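Local coordinates for angiopoietin-related protein 3 (Homo sapiens, PDB 6EUA) that raises plasma triglycerides by inhibiting lipoprotein lipase and, through its fibrinogen-like domain, mediates endothelial cell adhesion, at residues I112-Y117 / L127-I132. Numbering follows the deposited sequence.
Sequences IEYSFY and LHLVAI
With chi1 near -50° in both Y114 and L129, each CG stands anti to its own carbonyl carbon, and the two side chains cross obliquely on one face of an antiparallel beta hairpin in the fibrinogen C-terminal domain. F116 instead sets CG between backbone N and carbonyl carbon, so that its ring leads away to Y96 and L98 of the next strand while CD2 of F116 keeps a 3.6 Å contact with L127 CD1. The branched L129 serves both aromatics: CD1 lies over one face of the Y114 ring, offset toward the rim, 4.3 Å from the centroid in a CH-pi contact, while L129 CD2 sits 3.5 Å from F116 CB. The small A131 lets Y114 CD2 come within 4.1 Å of A131 CB, and the phenol OH reaches beyond the hairpin to hydrogen-bond N138. An alanine here in place of Y114 removes the ring under L129 CD1 and the hydroxyl bonded to N138, and would probably loosen the packing on this face. S115 and Y117 lie on the other face; the compact S115 leaves room for I132 CD1, 3.9 Å from S115 CB, and its OG bonds N95. Paired amides join S115 to V130 and Y117 to H128, each acceptor meeting its donor in the carbonyl plane. The straightest bond, at 170°, runs 2.8 Å from I132 N to E113 O, yet its donor stands 28° out of the carbonyl plane.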
loop_
_atom_site.group_PDB
_atom_site.type_symbol
_atom_site.label_atom_id
_atom_site.label_comp_id
_atom_site.label_asym_id
_atom_site.label_seq_id
_atom_site.Cartn_x
_atom_site.Cartn_y
_atom_site.Cartn_z
ATOM N N ILE A 112 0.024 -24.709 -3.764
ATOM C CA ILE A 112 -0.867 -25.859 -3.702
ATOM C C ILE A 112 -2.284 -25.347 -3.502
ATOM O O ILE A 112 -2.515 -24.364 -2.790
ATOM C CB ILE A 112 -0.428 -26.857 -2.603
ATOM C CG1 ILE A 112 -1.417 -28.020 -2.489
ATOM C CG2 ILE A 112 -0.181 -26.163 -1.280
ATOM C CD1 ILE A 112 -0.905 -29.163 -1.595
ATOM N N GLU A 113 -3.228 -25.996 -4.173
ATOM C CA GLU A 113 -4.630 -25.626 -4.084
ATOM C C GLU A 113 -5.419 -26.774 -3.477
ATOM O O GLU A 113 -5.106 -27.950 -3.696
ATOM C CB GLU A 113 -5.188 -25.240 -5.454
ATOM C CG GLU A 113 -4.547 -23.987 -6.014
ATOM C CD GLU A 113 -5.326 -23.372 -7.161
ATOM O OE1 GLU A 113 -6.439 -23.859 -7.455
ATOM O OE2 GLU A 113 -4.814 -22.409 -7.777
ATOM N N TYR A 114 -6.429 -26.413 -2.687
ATOM C CA TYR A 114 -7.342 -27.347 -2.055
ATOM C C TYR A 114 -8.767 -26.872 -2.255
ATOM O O TYR A 114 -9.029 -25.668 -2.357
ATOM C CB TYR A 114 -7.142 -27.473 -0.543
ATOM C CG TYR A 114 -5.737 -27.621 -0.032
ATOM C CD1 TYR A 114 -4.853 -26.541 -0.017
ATOM C CD2 TYR A 114 -5.297 -28.845 0.472
ATOM C CE1 TYR A 114 -3.565 -26.685 0.472
ATOM C CE2 TYR A 114 -4.018 -28.999 0.955
ATOM C CZ TYR A 114 -3.152 -27.921 0.957
ATOM O OH TYR A 114 -1.879 -28.094 1.464
ATOM N N SER A 115 -9.683 -27.835 -2.255
ATOM C CA SER A 115 -11.107 -27.580 -2.116
ATOM C C SER A 115 -11.470 -27.734 -0.643
ATOM O O SER A 115 -11.115 -28.747 -0.021
ATOM C CB SER A 115 -11.909 -28.551 -2.988
ATOM O OG SER A 115 -13.276 -28.591 -2.614
ATOM N N PHE A 116 -12.156 -26.732 -0.078
ATOM C CA PHE A 116 -12.410 -26.759 1.357
ATOM C C PHE A 116 -13.815 -26.293 1.700
ATOM O O PHE A 116 -14.523 -25.676 0.895
ATOM C CB PHE A 116 -11.380 -25.940 2.164
ATOM C CG PHE A 116 -11.569 -24.452 2.093
ATOM C CD1 PHE A 116 -10.993 -23.714 1.067
ATOM C CD2 PHE A 116 -12.287 -23.781 3.073
ATOM C CE1 PHE A 116 -11.156 -22.333 1.011
ATOM C CE2 PHE A 116 -12.457 -22.403 3.017
ATOM C CZ PHE A 116 -11.900 -21.677 1.998
ATOM N N TYR A 117 -14.200 -26.665 2.924
ATOM C CA TYR A 117 -15.399 -26.229 3.622
ATOM C C TYR A 117 -14.975 -25.733 4.994
ATOM O O TYR A 117 -13.988 -26.208 5.557
ATOM C CB TYR A 117 -16.419 -27.368 3.768
ATOM C CG TYR A 117 -17.046 -27.768 2.461
ATOM C CD1 TYR A 117 -16.472 -28.749 1.658
ATOM C CD2 TYR A 117 -18.194 -27.143 2.011
ATOM C CE1 TYR A 117 -17.053 -29.110 0.450
ATOM C CE2 TYR A 117 -18.773 -27.493 0.820
ATOM C CZ TYR A 117 -18.207 -28.476 0.040
ATOM O OH TYR A 117 -18.808 -28.809 -1.154
ATOM N N LEU A 127 -11.979 -26.836 9.669
ATOM C CA LEU A 127 -11.577 -26.794 8.272
ATOM C C LEU A 127 -11.474 -28.205 7.711
ATOM O O LEU A 127 -10.903 -29.091 8.350
ATOM C CB LEU A 127 -10.234 -26.086 8.129
ATOM C CG LEU A 127 -9.734 -25.851 6.712
ATOM C CD1 LEU A 127 -10.544 -24.710 6.115
ATOM C CD2 LEU A 127 -8.254 -25.506 6.741
ATOM N N HIS A 128 -12.020 -28.412 6.513
ATOM C CA HIS A 128 -11.986 -29.708 5.836
ATOM C C HIS A 128 -11.428 -29.495 4.431
ATOM O O HIS A 128 -12.079 -28.856 3.596
ATOM C CB HIS A 128 -13.384 -30.334 5.798
ATOM C CG HIS A 128 -13.427 -31.695 5.174
ATOM N ND1 HIS A 128 -13.849 -31.908 3.879
ATOM C CD2 HIS A 128 -13.108 -32.915 5.669
ATOM C CE1 HIS A 128 -13.779 -33.198 3.600
ATOM N NE2 HIS A 128 -13.335 -33.832 4.670
ATOM N N LEU A 129 -10.229 -30.021 4.169
ATOM C CA LEU A 129 -9.508 -29.788 2.919
ATOM C C LEU A 129 -9.368 -31.059 2.092
ATOM O O LEU A 129 -9.212 -32.162 2.631
ATOM C CB LEU A 129 -8.091 -29.248 3.156
ATOM C CG LEU A 129 -7.787 -28.050 4.040
ATOM C CD1 LEU A 129 -6.291 -27.992 4.337
ATOM C CD2 LEU A 129 -8.226 -26.809 3.344
ATOM N N VAL A 130 -9.362 -30.877 0.773
ATOM C CA VAL A 130 -8.983 -31.917 -0.183
ATOM C C VAL A 130 -8.048 -31.285 -1.207
ATOM O O VAL A 130 -8.394 -30.268 -1.813
ATOM C CB VAL A 130 -10.208 -32.535 -0.886
ATOM C CG1 VAL A 130 -9.756 -33.525 -1.957
ATOM C CG2 VAL A 130 -11.131 -33.206 0.122
ATOM N N ALA A 131 -6.875 -31.881 -1.411
ATOM C CA ALA A 131 -5.899 -31.295 -2.326
ATOM C C ALA A 131 -6.315 -31.493 -3.783
ATOM O O ALA A 131 -6.828 -32.549 -4.164
ATOM C CB ALA A 131 -4.510 -31.896 -2.088
ATOM N N ILE A 132 -6.084 -30.465 -4.604
ATOM C CA ILE A 132 -6.451 -30.511 -6.020
ATOM C C ILE A 132 -5.212 -30.535 -6.903
ATOM O O ILE A 132 -4.955 -31.521 -7.598
ATOM C CB ILE A 132 -7.331 -29.319 -6.419
ATOM C CG1 ILE A 132 -8.502 -29.150 -5.460
ATOM C CG2 ILE A 132 -7.781 -29.463 -7.872
ATOM C CD1 ILE A 132 -9.240 -27.851 -5.689
#